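Local coordinates for protein indole-3-acetic acid-amido synthetase GH3.15 (Arabidopsis thaliana, PDB 6E1Q) that catalyses the ATP-dependent conjugation of the auxin precursor indole-3-butyric acid to amino acids such as glutamine, at residues I74-N79 with S83-D88; E81-D84 with P90-V93; L206-N211 with G260-A265. All blocks are in the same frame, centred on the assembly; numbering follows the deposited sequence. Where two conformers were deposited one is given.

Contact 1: I74-N79 with S83-D88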
ATOM      1  N   ILE A  74     -19.490 -15.014  -1.230  1.00 34.41           N
ATOM      2  CA  ILE A  74     -18.111 -15.477  -1.084  1.00 33.15           C
ATOM      3  C   ILE A  74     -18.027 -16.594  -0.049  1.00 31.99           C
ATOM      4  O   ILE A  74     -17.328 -17.596  -0.251  1.00 31.80           O
ATOM      5  CB  ILE A  74     -17.195 -14.291  -0.728  1.00 28.26           C
ATOM      6  CG1 ILE A  74     -17.288 -13.234  -1.831  1.00 33.86           C
ATOM      7  CG2 ILE A  74     -15.728 -14.755  -0.583  1.00 27.81           C
ATOM      8  CD1 ILE A  74     -16.595 -11.927  -1.483  1.00 41.01           C
ATOM      9  N   ASP A  75     -18.746 -16.446   1.073  1.00 32.24           N
ATOM     10  CA  ASP A  75     -18.741 -17.491   2.093  1.00 37.62           C
ATOM     11  C   ASP A  75     -19.340 -18.784   1.547  1.00 38.05           C
ATOM     12  O   ASP A  75     -18.842 -19.879   1.836  1.00 31.66           O
ATOM     13  CB  ASP A  75     -19.505 -17.024   3.343  1.00 36.79           C
ATOM     14  CG  ASP A  75     -18.728 -15.990   4.177  1.00 42.33           C
ATOM     15  OD1 ASP A  75     -17.474 -15.949   4.123  1.00 43.57           O
ATOM     16  OD2 ASP A  75     -19.383 -15.213   4.905  1.00 47.74           O
ATOM     17  N   ARG A  76     -20.411 -18.687   0.752  1.00 29.75           N
ATOM     18  CA  ARG A  76     -21.005 -19.912   0.218  1.00 29.50           C
ATOM     19  C   ARG A  76     -20.061 -20.604  -0.754  1.00 31.50           C
ATOM     20  O   ARG A  76     -19.978 -21.841  -0.761  1.00 29.33           O
ATOM     21  CB  ARG A  76     -22.371 -19.642  -0.436  1.00 34.67           C
ATOM     22  CG  ARG A  76     -23.385 -19.016   0.543  1.00 35.40           C
ATOM     23  CD  ARG A  76     -24.707 -18.554  -0.078  1.00 36.68           C
ATOM     24  NE  ARG A  76     -25.228 -19.419  -1.128  1.00 34.49           N
ATOM     25  CZ  ARG A  76     -25.946 -18.994  -2.158  1.00 36.09           C
ATOM     26  NH1 ARG A  76     -26.188 -17.694  -2.319  1.00 39.52           N
ATOM     27  NH2 ARG A  76     -26.394 -19.862  -3.049  1.00 35.03           N
ATOM     28  N   ILE A  77     -19.331 -19.836  -1.572  1.00 26.78           N
ATOM     29  CA  ILE A  77     -18.363 -20.488  -2.449  1.00 31.61           C
ATOM     30  C   ILE A  77     -17.257 -21.123  -1.620  1.00 32.66           C
ATOM     31  O   ILE A  77     -16.824 -22.259  -1.884  1.00 32.63           O
ATOM     32  CB  ILE A  77     -17.800 -19.483  -3.472  1.00 30.62           C
ATOM     33  CG1 ILE A  77     -18.854 -19.126  -4.522  1.00 31.14           C
ATOM     34  CG2 ILE A  77     -16.524 -20.032  -4.114  1.00 31.60           C
ATOM     35  CD1 ILE A  77     -18.645 -17.740  -5.176  1.00 31.06           C
ATOM     36  N   ALA A  78     -16.790 -20.401  -0.596  1.00 30.65           N
ATOM     37  CA  ALA A  78     -15.774 -20.938   0.298  1.00 34.99           C
ATOM     38  C   ALA A  78     -16.218 -22.254   0.912  1.00 37.38           C
ATOM     39  O   ALA A  78     -15.376 -23.113   1.227  1.00 31.82           O
ATOM     40  CB  ALA A  78     -15.455 -19.920   1.393  1.00 33.41           C
ATOM     41  N   ASN A  79     -17.531 -22.439   1.070  1.00 30.34           N
ATOM     42  CA  ASN A  79     -18.072 -23.641   1.688  1.00 28.63           C
ATOM     43  C   ASN A  79     -18.357 -24.766   0.697  1.00 29.66           C
ATOM     44  O   ASN A  79     -18.734 -25.873   1.117  1.00 34.58           O
ATOM     45  CB  ASN A  79     -19.354 -23.321   2.459  1.00 45.73           C
ATOM     46  CG  ASN A  79     -19.701 -24.424   3.451  1.00 54.97           C
ATOM     47  OD1 ASN A  79     -18.888 -24.764   4.315  1.00 62.98           O
ATOM     48  ND2 ASN A  79     -20.889 -25.013   3.305  1.00 61.77           N
ATOM     49  N   SER A  83     -18.738 -21.779  -8.418  1.00 35.96           N
ATOM     50  CA  SER A  83     -18.338 -20.423  -8.800  1.00 39.59           C
ATOM     51  C   SER A  83     -19.460 -19.636  -9.470  1.00 38.77           C
ATOM     52  O   SER A  83     -19.452 -18.396  -9.408  1.00 39.23           O
ATOM     53  CB  SER A  83     -17.128 -20.480  -9.746  1.00 45.76           C
ATOM     54  OG  SER A  83     -15.950 -20.917  -9.076  0.68 52.66           O
ATOM     55  N   ASP A  84     -20.432 -20.320 -10.095  1.00 35.45           N
ATOM     56  CA  ASP A  84     -21.488 -19.633 -10.837  1.00 38.89           C
ATOM     57  C   ASP A  84     -22.539 -18.989  -9.944  1.00 39.36           C
ATOM     58  O   ASP A  84     -23.550 -18.504 -10.466  1.00 39.58           O
ATOM     59  CB  ASP A  84     -22.162 -20.575 -11.853  1.00 45.34           C
ATOM     60  CG  ASP A  84     -22.980 -21.692 -11.204  1.00 57.26           C
ATOM     61  OD1 ASP A  84     -23.467 -21.540 -10.067  1.00 60.96           O
ATOM     62  OD2 ASP A  84     -23.158 -22.738 -11.861  1.00 64.94           O
ATOM     63  N   LEU A  85     -22.363 -19.005  -8.622  1.00 35.70           N
ATOM     64  CA  LEU A  85     -23.090 -18.037  -7.808  1.00 33.42           C
ATOM     65  C   LEU A  85     -22.806 -16.620  -8.302  1.00 37.20           C
ATOM     66  O   LEU A  85     -23.699 -15.765  -8.308  1.00 37.00           O
ATOM     67  CB  LEU A  85     -22.688 -18.155  -6.331  1.00 34.25           C
ATOM     68  CG  LEU A  85     -22.914 -19.446  -5.546  1.00 40.56           C
ATOM     69  CD1 LEU A  85     -23.003 -19.177  -4.034  1.00 29.90           C
ATOM     70  CD2 LEU A  85     -24.133 -20.182  -6.025  1.00 44.69           C
ATOM     71  N   ILE A  86     -21.560 -16.351  -8.704  1.00 32.53           N
ATOM     72  CA  ILE A  86     -21.148 -15.002  -9.084  1.00 35.56           C
ATOM     73  C   ILE A  86     -20.370 -14.946 -10.392  1.00 36.70           C
ATOM     74  O   ILE A  86     -20.314 -13.875 -11.025  1.00 38.47           O
ATOM     75  CB  ILE A  86     -20.309 -14.345  -7.957  1.00 28.52           C
ATOM     76  CG1 ILE A  86     -18.998 -15.119  -7.772  1.00 34.85           C
ATOM     77  CG2 ILE A  86     -21.090 -14.257  -6.664  1.00 36.94           C
ATOM     78  CD1 ILE A  86     -18.024 -14.496  -6.800  1.00 31.53           C
ATOM     79  N   CYS A  87     -19.759 -16.030 -10.855  0.81 38.99           N
ATOM     80  CA  CYS A  87     -18.813 -15.955 -11.959  0.81 42.41           C
ATOM     81  C   CYS A  87     -18.959 -17.178 -12.851  0.81 42.46           C
ATOM     82  O   CYS A  87     -19.091 -18.303 -12.361  0.81 41.12           O
ATOM     83  CB  CYS A  87     -17.366 -15.848 -11.431  0.81 40.26           C
ATOM     84  SG  CYS A  87     -16.164 -15.413 -12.699  0.81 56.68           S
ATOM     85  N   ASP A  88     -18.931 -16.951 -14.166  1.00 42.04           N
ATOM     86  CA  ASP A  88     -19.034 -18.039 -15.131  1.00 46.81           C
ATOM     87  C   ASP A  88     -17.737 -18.822 -15.282  1.00 44.02           C
ATOM     88  O   ASP A  88     -17.718 -19.833 -15.993  1.00 52.83           O
ATOM     89  CB  ASP A  88     -19.461 -17.506 -16.504  1.00 70.78           C
ATOM     90  CG  ASP A  88     -18.293 -16.931 -17.307  1.00 92.19           C
ATOM     91  OD1 ASP A  88     -17.426 -16.256 -16.713  1.00 97.98           O
ATOM     92  OD2 ASP A  88     -18.235 -17.161 -18.536  1.00102.84           O
TER
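The carbonyl oxygen of Ser83, 4.4 Å from Ile77 CD1, is gripped by two backbone amides, Ile86 N at 3.0 Å and Cys87 N at 2.8 Å from Ser83 O. They arrive from opposite faces of its carbonyl plane, which fixes the 3-10 turn of 83-85 in a compact form and presents Leu85 and Ile86 to the helix. Across the contact there is no hydrogen bond; the evidence for the join is apolar. Ile77 CD1 lies 3.7 Å from Ile86 CD1, the two isoleucines crossing at a slant, while Ile77 CG1 slides past Leu85 in the opposite direction, 4.2 Å from Leu85 CD1. This packs the last turn of helix 67-78 against the link to strand 91-97, within the N-terminal domain of an adenylating enzyme of the ANL clan. Leu85 CD1 sits over the centre of one face of the Arg76 guanidinium, 3.5 Å from Arg76 CZ, and the two side chains cross almost perpendicularly. A bend in the arginine at chi3 (38°) turns its flat end over the methyl. Salt bridges from Arg76 NE to Glu81 and from Arg76 NH1 to Glu43 restrict rotation of that plane. Ile86 also packs on Pro109 of strand 105-111 and on Tyr73 of helix 67-78, so its side chain is buried between helix and sheet.

Contact 2: E81-D84 with P90-V93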
ATOM      1  N   GLU A  81     -20.126 -24.221  -2.623  1.00 31.25           N
ATOM      2  CA  GLU A  81     -21.066 -23.942  -3.700  1.00 34.61           C
ATOM      3  C   GLU A  81     -20.300 -23.486  -4.947  1.00 32.51           C
ATOM      4  O   GLU A  81     -19.202 -22.939  -4.842  1.00 31.53           O
ATOM      5  CB  GLU A  81     -22.071 -22.873  -3.272  1.00 31.63           C
ATOM      6  CG  GLU A  81     -22.945 -23.342  -2.109  1.00 40.06           C
ATOM      7  CD  GLU A  81     -24.283 -22.629  -2.007  1.00 44.30           C
ATOM      8  OE1 GLU A  81     -24.605 -22.200  -0.884  1.00 40.61           O
ATOM      9  OE2 GLU A  81     -25.042 -22.561  -2.996  1.00 38.67           O
ATOM     10  N   PRO A  82     -20.848 -23.709  -6.140  1.00 37.91           N
ATOM     11  CA  PRO A  82     -20.048 -23.490  -7.353  1.00 39.44           C
ATOM     12  C   PRO A  82     -19.792 -22.014  -7.627  1.00 39.95           C
ATOM     13  O   PRO A  82     -20.495 -21.118  -7.148  1.00 37.28           O
ATOM     14  CB  PRO A  82     -20.886 -24.140  -8.470  1.00 38.95           C
ATOM     15  CG  PRO A  82     -22.262 -24.354  -7.868  1.00 45.06           C
ATOM     16  CD  PRO A  82     -22.087 -24.477  -6.404  1.00 34.48           C
ATOM     17  N   SER A  83     -18.738 -21.779  -8.418  1.00 35.96           N
ATOM     18  CA  SER A  83     -18.338 -20.423  -8.800  1.00 39.59           C
ATOM     19  C   SER A  83     -19.460 -19.636  -9.470  1.00 38.77           C
ATOM     20  O   SER A  83     -19.452 -18.396  -9.408  1.00 39.23           O
ATOM     21  CB  SER A  83     -17.128 -20.480  -9.746  1.00 45.76           C
ATOM     22  OG  SER A  83     -15.950 -20.917  -9.076  0.68 52.66           O
ATOM     23  N   ASP A  84     -20.432 -20.320 -10.095  1.00 35.45           N
ATOM     24  CA  ASP A  84     -21.488 -19.633 -10.837  1.00 38.89           C
ATOM     25  C   ASP A  84     -22.539 -18.989  -9.944  1.00 39.36           C
ATOM     26  O   ASP A  84     -23.550 -18.504 -10.466  1.00 39.58           O
ATOM     27  CB  ASP A  84     -22.162 -20.575 -11.853  1.00 45.34           C
ATOM     28  CG  ASP A  84     -22.980 -21.692 -11.204  1.00 57.26           C
ATOM     29  OD1 ASP A  84     -23.467 -21.540 -10.067  1.00 60.96           O
ATOM     30  OD2 ASP A  84     -23.158 -22.738 -11.861  1.00 64.94           O
ATOM     31  N   PRO A  90     -14.278 -20.644 -13.125  1.00 33.51           N
ATOM     32  CA  PRO A  90     -13.931 -21.129 -11.786  1.00 37.56           C
ATOM     33  C   PRO A  90     -13.137 -20.098 -10.996  1.00 39.72           C
ATOM     34  O   PRO A  90     -12.337 -19.341 -11.548  1.00 35.43           O
ATOM     35  CB  PRO A  90     -13.104 -22.398 -12.063  1.00 38.13           C
ATOM     36  CG  PRO A  90     -12.813 -22.390 -13.525  1.00 45.18           C
ATOM     37  CD  PRO A  90     -13.883 -21.593 -14.180  1.00 40.11           C
ATOM     38  N   ILE A  91     -13.397 -20.054  -9.691  1.00 32.56           N
ATOM     39  CA  ILE A  91     -12.598 -19.241  -8.779  1.00 38.02           C
ATOM     40  C   ILE A  91     -11.323 -20.016  -8.466  1.00 37.57           C
ATOM     41  O   ILE A  91     -11.382 -21.135  -7.950  1.00 38.48           O
ATOM     42  CB  ILE A  91     -13.380 -18.913  -7.497  1.00 39.23           C
ATOM     43  CG1 ILE A  91     -14.710 -18.231  -7.827  1.00 38.22           C
ATOM     44  CG2 ILE A  91     -12.526 -18.098  -6.512  1.00 32.20           C
ATOM     45  CD1 ILE A  91     -14.561 -16.972  -8.581  1.00 40.86           C
ATOM     46  N   SER A  92     -10.165 -19.435  -8.777  1.00 38.19           N
ATOM     47  CA  SER A  92      -8.949 -20.221  -8.581  1.00 47.69           C
ATOM     48  C   SER A  92      -8.284 -19.981  -7.231  1.00 43.71           C
ATOM     49  O   SER A  92      -7.571 -20.866  -6.747  1.00 41.45           O
ATOM     50  CB  SER A  92      -7.944 -19.956  -9.702  1.00 39.97           C
ATOM     51  OG  SER A  92      -7.657 -18.584  -9.774  1.00 49.24           O
ATOM     52  N   VAL A  93      -8.485 -18.809  -6.613  1.00 40.25           N
ATOM     53  CA  VAL A  93      -7.977 -18.522  -5.271  1.00 39.65           C
ATOM     54  C   VAL A  93      -8.883 -17.480  -4.648  1.00 36.28           C
ATOM     55  O   VAL A  93      -9.571 -16.739  -5.348  1.00 32.00           O
ATOM     56  CB  VAL A  93      -6.512 -17.989  -5.239  1.00 37.26           C
ATOM     57  CG1 VAL A  93      -5.515 -19.103  -5.405  1.00 44.43           C
ATOM     58  CG2 VAL A  93      -6.301 -16.871  -6.276  1.00 32.03           C
TER
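Ser83 and Ile91 join the turn after helix 67-78 to the start of strand 91-97, a strand that carries a classic beta bulge at Ser92 and Val93, both facing Leu110 of strand 105-111. The polar part of the contact is one hydrogen bond: Ile91 N donates to Ser83 OG over 2.8 Å, with an N-H...O angle of 152°, short and moderately bent. Ser83 places its hydroxyl oxygen beside its own backbone N (chi1 -69°), and from there OG reaches the strand. Beyond the bond the contact is van der Waals packing around the hydroxyl, and the total buried surface is just 111 Å². The CB of Pro90 points away from the turn and the residue meets it through its backbone, Pro90 CA 3.4 Å from Ser83 OG. Ile91 points toward the turn but also packs on Pro109 and Thr111, so it lies between this link and the neighbouring strand. Further along, strand 91-97 ends at the ATP-binding residue Ser97, followed by Ser98, whereas the serine bond described here lies at the strand's other end. Ile91 CG1 stands beside its own backbone N (chi1 -56°), so the carbon follows the amide toward the same oxygen and comes within 3.2 Å of Ser83 OG.

Contact 3: L206-N211 with G260-A265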
ATOM      1  N   LEU A 206      21.978  -8.609  -0.914  1.00 25.20           N
ATOM      2  CA  LEU A 206      23.331  -8.056  -0.819  1.00 31.93           C
ATOM      3  C   LEU A 206      24.301  -8.826  -1.706  1.00 33.74           C
ATOM      4  O   LEU A 206      25.169  -8.228  -2.347  1.00 32.90           O
ATOM      5  CB  LEU A 206      23.827  -8.072   0.630  1.00 27.14           C
ATOM      6  CG  LEU A 206      23.107  -7.155   1.620  1.00 30.11           C
ATOM      7  CD1 LEU A 206      23.521  -7.546   3.031  1.00 26.81           C
ATOM      8  CD2 LEU A 206      23.468  -5.697   1.332  1.00 27.85           C
ATOM      9  N   LEU A 207      24.192 -10.155  -1.730  1.00 31.87           N
ATOM     10  CA  LEU A 207      25.059 -10.941  -2.606  1.00 34.39           C
ATOM     11  C   LEU A 207      24.875 -10.549  -4.066  1.00 40.91           C
ATOM     12  O   LEU A 207      25.843 -10.543  -4.833  1.00 36.47           O
ATOM     13  CB  LEU A 207      24.785 -12.432  -2.424  1.00 36.62           C
ATOM     14  CG  LEU A 207      25.396 -13.137  -1.194  1.00 38.28           C
ATOM     15  CD1 LEU A 207      24.638 -14.419  -0.913  1.00 31.95           C
ATOM     16  CD2 LEU A 207      26.876 -13.464  -1.419  1.00 34.01           C
ATOM     17  N   GLU A 208      23.652 -10.185  -4.459  1.00 35.18           N
ATOM     18  CA  GLU A 208      23.343  -9.851  -5.841  1.00 36.80           C
ATOM     19  C   GLU A 208      23.375  -8.351  -6.113  1.00 40.68           C
ATOM     20  O   GLU A 208      22.849  -7.911  -7.140  1.00 40.99           O
ATOM     21  CB  GLU A 208      21.969 -10.413  -6.217  1.00 37.06           C
ATOM     22  CG  GLU A 208      21.956 -11.915  -6.316  1.00 52.58           C
ATOM     23  CD  GLU A 208      22.888 -12.412  -7.414  1.00 69.09           C
ATOM     24  OE1 GLU A 208      22.520 -12.252  -8.599  1.00 72.73           O
ATOM     25  OE2 GLU A 208      23.976 -12.946  -7.091  1.00 71.16           O
ATOM     26  N   ARG A 209      24.005  -7.560  -5.238  1.00 32.30           N
ATOM     27  CA  ARG A 209      23.849  -6.105  -5.326  1.00 35.01           C
ATOM     28  C   ARG A 209      24.307  -5.550  -6.677  1.00 39.62           C
ATOM     29  O   ARG A 209      23.808  -4.508  -7.133  1.00 34.17           O
ATOM     30  CB  ARG A 209      24.604  -5.427  -4.174  1.00 33.10           C
ATOM     31  CG  ARG A 209      26.122  -5.589  -4.234  1.00 26.00           C
ATOM     32  CD  ARG A 209      26.776  -5.091  -2.966  1.00 37.57           C
ATOM     33  NE  ARG A 209      26.760  -3.628  -2.817  1.00 41.86           N
ATOM     34  CZ  ARG A 209      27.821  -2.843  -3.001  1.00 41.00           C
ATOM     35  NH1 ARG A 209      28.989  -3.366  -3.348  1.00 39.86           N
ATOM     36  NH2 ARG A 209      27.723  -1.536  -2.823  1.00 38.14           N
ATOM     37  N   ASP A 210      25.241  -6.216  -7.336  1.00 42.10           N
ATOM     38  CA  ASP A 210      25.706  -5.693  -8.613  1.00 41.13           C
ATOM     39  C   ASP A 210      24.735  -5.975  -9.754  1.00 43.40           C
ATOM     40  O   ASP A 210      24.925  -5.434 -10.844  1.00 43.35           O
ATOM     41  CB  ASP A 210      27.089  -6.261  -8.941  1.00 47.88           C
ATOM     42  CG  ASP A 210      27.813  -5.451 -10.005  1.00 60.19           C
ATOM     43  OD1 ASP A 210      28.204  -4.296  -9.728  1.00 61.15           O
ATOM     44  OD2 ASP A 210      27.968  -5.967 -11.128  1.00 72.60           O
ATOM     45  N   ASN A 211      23.692  -6.775  -9.525  1.00 44.46           N
ATOM     46  CA  ASN A 211      22.729  -7.159 -10.554  1.00 43.82           C
ATOM     47  C   ASN A 211      21.359  -6.538 -10.348  1.00 42.06           C
ATOM     48  O   ASN A 211      20.411  -6.893 -11.066  1.00 42.70           O
ATOM     49  CB  ASN A 211      22.588  -8.678 -10.597  1.00 44.71           C
ATOM     50  CG  ASN A 211      23.864  -9.350 -10.992  1.00 61.84           C
ATOM     51  OD1 ASN A 211      24.568  -8.866 -11.881  1.00 72.04           O
ATOM     52  ND2 ASN A 211      24.207 -10.444 -10.308  1.00 56.37           N
ATOM     53  N   GLY A 260      22.399 -21.721  -1.565  1.00 76.63           N
ATOM     54  CA  GLY A 260      23.581 -22.059  -2.344  1.00 72.38           C
ATOM     55  C   GLY A 260      23.595 -21.461  -3.735  1.00 68.16           C
ATOM     56  O   GLY A 260      24.664 -21.351  -4.341  1.00 68.18           O
ATOM     57  N   LYS A 261      22.432 -21.047  -4.242  1.00 66.14           N
ATOM     58  CA  LYS A 261      22.348 -20.450  -5.573  1.00 69.56           C
ATOM     59  C   LYS A 261      23.159 -19.164  -5.667  1.00 68.45           C
ATOM     60  O   LYS A 261      23.733 -18.859  -6.719  1.00 67.60           O
ATOM     61  CB  LYS A 261      20.884 -20.177  -5.915  1.00 70.24           C
ATOM     62  CG  LYS A 261      20.539 -20.270  -7.377  1.00 76.35           C
ATOM     63  CD  LYS A 261      19.047 -20.070  -7.572  1.00 80.36           C
ATOM     64  CE  LYS A 261      18.694 -20.042  -9.047  1.00 86.72           C
ATOM     65  NZ  LYS A 261      17.940 -18.817  -9.446  1.00 85.00           N
ATOM     66  N   PHE A 262      23.195 -18.382  -4.589  1.00 68.45           N
ATOM     67  CA  PHE A 262      23.893 -17.102  -4.575  1.00 61.26           C
ATOM     68  C   PHE A 262      25.106 -17.085  -3.660  1.00 52.04           C
ATOM     69  O   PHE A 262      26.092 -16.415  -3.974  1.00 52.40           O
ATOM     70  CB  PHE A 262      22.935 -15.979  -4.154  1.00 66.08           C
ATOM     71  CG  PHE A 262      21.702 -15.882  -5.008  1.00 70.42           C
ATOM     72  CD1 PHE A 262      21.773 -15.364  -6.291  1.00 77.31           C
ATOM     73  CD2 PHE A 262      20.472 -16.306  -4.530  1.00 67.95           C
ATOM     74  CE1 PHE A 262      20.636 -15.265  -7.087  1.00 77.15           C
ATOM     75  CE2 PHE A 262      19.336 -16.213  -5.319  1.00 70.10           C
ATOM     76  CZ  PHE A 262      19.417 -15.690  -6.598  1.00 70.85           C
ATOM     77  N   LEU A 263      25.045 -17.803  -2.539  1.00 45.08           N
ATOM     78  CA  LEU A 263      26.167 -17.932  -1.610  1.00 46.08           C
ATOM     79  C   LEU A 263      27.069 -19.071  -2.085  1.00 40.97           C
ATOM     80  O   LEU A 263      27.120 -20.158  -1.507  1.00 54.63           O
ATOM     81  CB  LEU A 263      25.651 -18.176  -0.198  1.00 39.47           C
ATOM     82  CG  LEU A 263      26.613 -18.042   0.977  1.00 41.64           C
ATOM     83  CD1 LEU A 263      27.143 -16.620   1.081  1.00 40.18           C
ATOM     84  CD2 LEU A 263      25.882 -18.456   2.262  1.00 38.22           C
ATOM     85  N   THR A 264      27.788 -18.805  -3.175  1.00 45.58           N
ATOM     86  CA  THR A 264      28.453 -19.878  -3.906  1.00 47.27           C
ATOM     87  C   THR A 264      29.884 -20.115  -3.457  1.00 47.40           C
ATOM     88  O   THR A 264      30.399 -21.227  -3.619  1.00 53.82           O
ATOM     89  CB  THR A 264      28.426 -19.588  -5.415  1.00 57.81           C
ATOM     90  OG1 THR A 264      29.163 -18.389  -5.703  1.00 55.48           O
ATOM     91  CG2 THR A 264      26.980 -19.414  -5.891  1.00 53.84           C
ATOM     92  N   ALA A 265      30.538 -19.112  -2.884  1.00 47.03           N
ATOM     93  CA  ALA A 265      31.939 -19.241  -2.507  1.00 46.55           C
ATOM     94  C   ALA A 265      32.279 -18.122  -1.536  1.00 48.86           C
ATOM     95  O   ALA A 265      31.603 -17.088  -1.522  1.00 41.45           O
ATOM     96  CB  ALA A 265      32.851 -19.186  -3.743  1.00 42.59           C
TER
HETATM   97  O   HOH W   1      26.373 -14.307  -5.809  1.00 50.76           O
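The carboxylate of Glu208 and the ring of Phe262 meet obliquely, their planes 43° apart, with Glu208 CD 3.3 Å from Phe262 CD1. On one face of the ring lies Lys261 CB, displaced toward the rim. The carboxylate in turn receives Asn211 ND2 from above its plane: the amide nitrogen is 53° out of it and 3.0 Å from Glu208 OE1, while the oxygen lies close to the amide plane of Asn211. The pairing sits where helix 194-207 ends and Glu208 leaves helical backbone angles, against the loop joining helices 253-258 and 268-278. That loop contains an inverse gamma turn centred on Leu263, whose closing bond from Thr264 N to Phe262 O is weak. The disulfide between Cys200 and Cys255 ties the two preceding helices together covalently.

Glu208 bends at chi2 (-62°), which folds its chain back so that the methylene takes part as well, Glu208 CG lying 3.5 Å from Phe262 CD1. Its other oxygen is joined to the loop through a water, which donates to Glu208 OE2 at 3.0 Å and to Phe262 O at 2.8 Å. One side chain therefore meets ring, amide and water, with a long, weak ion pair from Glu208 OE1 to Lys140 besides. Gln182 of strand 181-183 touches both Glu208 and Phe262.

Next to this polar patch, Leu207 packs through its methyls on Phe262 and Leu263; the two segments bury 215 Å² in all. Its side chain also rests on Ile241 of helix 220-243. The methyl Leu207 CD1 meets the loop at its backbone, 3.8 Å from Leu263 N, and at its side chain, 3.9 Å from Leu263 CD1.

How the contacts relate
From the N terminus, helix 67-78 runs into contact 1, which closes the short turn of 80-82 by folding 83-88 back on the helix. Contact 2 opens before that stretch ends: it shares Ser83 and Asp84 and closes the next turn onto strand 91-97. The two loops therefore overlap instead of nesting, and they touch directly, Ile77 CG1 packing 3.7 Å from Pro82 O. Together they fasten helix to strand. Contact 3 follows in series, its centre about 45 Å from that of contact 1; it closes a much longer excursion of 48 residues, mostly helical, within the same N-terminal GH3 domain, and touches neither of the others.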